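Local coordinates for S-layer domain-containing protein (Ruminiclostridium thermocellum ATCC 27405, PDB 4QVS), which is of unknown function but contains a concanavalin A-like lectin/glucanase domain and may therefore bind carbohydrate at the bacterial cell surface, at residues Tyr9-Glu13 with Asn45-Val49. Sequence-based numbering, arbitrary orientation.
Sequences YMFDE and NGNSV. With NA (sodium ion), chain C.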
loop_
_atom_site.group_PDB
_atom_site.type_symbol
_atom_site.label_atom_id
_atom_site.label_comp_id
_atom_site.label_asym_id
_atom_site.label_seq_id
_atom_site.Cartn_x
_atom_site.Cartn_y
_atom_site.Cartn_z
ATOM N N TYR A 9 17.046 21.102 -2.431
ATOM C CA TYR A 9 18.051 20.825 -1.416
ATOM C C TYR A 9 18.656 19.439 -1.689
ATOM O O TYR A 9 17.982 18.416 -1.572
ATOM C CB TYR A 9 17.458 20.933 -0.017
ATOM C CG TYR A 9 17.022 22.364 0.259
ATOM C CD1 TYR A 9 17.974 23.364 0.562
ATOM C CD2 TYR A 9 15.714 22.743 0.106
ATOM C CE1 TYR A 9 17.618 24.696 0.735
ATOM C CE2 TYR A 9 15.343 24.078 0.327
ATOM C CZ TYR A 9 16.302 25.038 0.628
ATOM O OH TYR A 9 15.893 26.339 0.820
HETATM N N MSE A 10 19.931 19.445 -2.051
HETATM C CA MSE A 10 20.657 18.224 -2.381
HETATM C C MSE A 10 21.360 17.742 -1.158
HETATM O O MSE A 10 21.835 16.624 -1.126
HETATM C CB MSE A 10 21.684 18.522 -3.465
HETATM C CG MSE A 10 21.033 18.938 -4.770
HETATM SE SE MSE A 10 22.516 19.153 -6.053
HETATM C CE MSE A 10 22.701 17.202 -6.310
ATOM N N PHE A 11 21.491 18.610 -0.151
ATOM C CA PHE A 11 22.106 18.232 1.110
ATOM C C PHE A 11 23.455 17.503 0.981
ATOM O O PHE A 11 23.716 16.554 1.749
ATOM C CB PHE A 11 21.149 17.355 1.931
ATOM C CG PHE A 11 19.843 18.009 2.282
ATOM C CD1 PHE A 11 19.815 19.153 3.111
ATOM C CD2 PHE A 11 18.642 17.469 1.887
ATOM C CE1 PHE A 11 18.616 19.726 3.464
ATOM C CE2 PHE A 11 17.426 18.060 2.249
ATOM C CZ PHE A 11 17.427 19.212 3.032
ATOM N N ASP A 12 24.304 17.937 0.039
ATOM C CA ASP A 12 25.610 17.301 -0.182
ATOM C C ASP A 12 26.755 17.892 0.623
ATOM O O ASP A 12 27.663 17.170 1.008
ATOM C CB ASP A 12 25.980 17.321 -1.668
ATOM C CG ASP A 12 25.091 16.398 -2.493
ATOM O OD1 ASP A 12 24.515 15.447 -1.908
ATOM O OD2 ASP A 12 24.939 16.639 -3.699
ATOM N N GLU A 13 26.711 19.186 0.912
ATOM C CA GLU A 13 27.825 19.823 1.573
ATOM C C GLU A 13 27.412 21.168 2.127
ATOM O O GLU A 13 26.797 21.960 1.422
ATOM C CB GLU A 13 28.916 20.039 0.534
ATOM C CG GLU A 13 30.255 20.442 1.111
ATOM C CD GLU A 13 31.300 20.532 0.021
ATOM O OE1 GLU A 13 31.062 21.288 -0.943
ATOM O OE2 GLU A 13 32.347 19.846 0.113
ATOM N N ASN A 45 22.094 10.261 -3.245
ATOM C CA ASN A 45 22.831 11.058 -4.247
ATOM C C ASN A 45 23.850 11.922 -3.575
ATOM O O ASN A 45 23.547 13.052 -3.192
ATOM C CB ASN A 45 21.910 11.901 -5.161
ATOM C CG ASN A 45 21.512 11.161 -6.439
ATOM O OD1 ASN A 45 21.560 9.927 -6.510
ATOM N ND2 ASN A 45 21.138 11.919 -7.466
ATOM N N GLY A 46 25.060 11.378 -3.466
ATOM C CA GLY A 46 26.171 12.034 -2.804
ATOM C C GLY A 46 25.925 11.856 -1.326
ATOM O O GLY A 46 26.035 10.756 -0.781
ATOM N N ASN A 47 25.582 12.946 -0.668
ATOM C CA ASN A 47 25.242 12.886 0.735
ATOM C C ASN A 47 23.777 13.181 0.920
ATOM O O ASN A 47 23.102 13.717 0.007
ATOM C CB ASN A 47 26.115 13.816 1.566
ATOM C CG ASN A 47 27.514 13.256 1.775
ATOM O OD1 ASN A 47 27.684 12.102 2.152
ATOM N ND2 ASN A 47 28.521 14.090 1.573
ATOM N N SER A 48 23.319 12.786 2.106
ATOM C CA SER A 48 21.933 12.851 2.539
ATOM C C SER A 48 21.848 13.197 4.043
ATOM O O SER A 48 22.741 12.880 4.836
ATOM C CB SER A 48 21.281 11.458 2.328
ATOM O OG SER A 48 21.514 10.935 1.018
ATOM N N VAL A 49 20.762 13.858 4.433
ATOM C CA VAL A 49 20.508 14.144 5.853
ATOM C C VAL A 49 20.147 12.856 6.583
ATOM O O VAL A 49 19.358 12.073 6.070
ATOM C CB VAL A 49 19.315 15.127 6.004
ATOM C CG1 VAL A 49 18.715 15.103 7.398
ATOM C CG2 VAL A 49 19.750 16.519 5.616
HETATM NA NA NA C . 22.222 14.465 -1.811
HETATM O O HOH W 1 21.692 15.017 -3.682
#
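The Phe-11 ring is sandwiched between two aliphatic groups: Val-49 CG2 sits over one face, 3.8 Å from the ring centroid in a CH-pi contact, and Tyr-9 CB lies against the opposite face, both carbons set somewhat toward the rim. Chi1 of Val-49 (161°) places CG2 beside the backbone N, anti to the carbonyl carbon, and this branch meets the ring. The flat carboxylate of Asp-12 is met from above its plane by the backbone N of Asn-47, which hydrogen-bonds to OD1 at 3.0 Å. Asp-12 OD1 also binds the sodium ion at 2.5 Å, so one oxygen serves metal and amide together. Three backbone carbonyls join it on the ion: Met-10 O at 2.3 Å, Asn-45 O at 2.4 Å and Asn-47 O at 2.1 Å, with a water as a further ligand. Tyr-9 and Val-49 pair antiparallel with a strand of the second subunit, which extends the sheet across the interface, consistent with a concanavalin A-like beta-sandwich, and Asp-202 of that subunit completes the sodium site through its carboxylate, while also hydrogen-bonding Ser-48 OG. The Asn-47 side-chain amide gives a nearly straight hydrogen bond (167°) from ND2 to Asp-12 O, 3.2 Å away, in the carbonyl plane and on a lone pair.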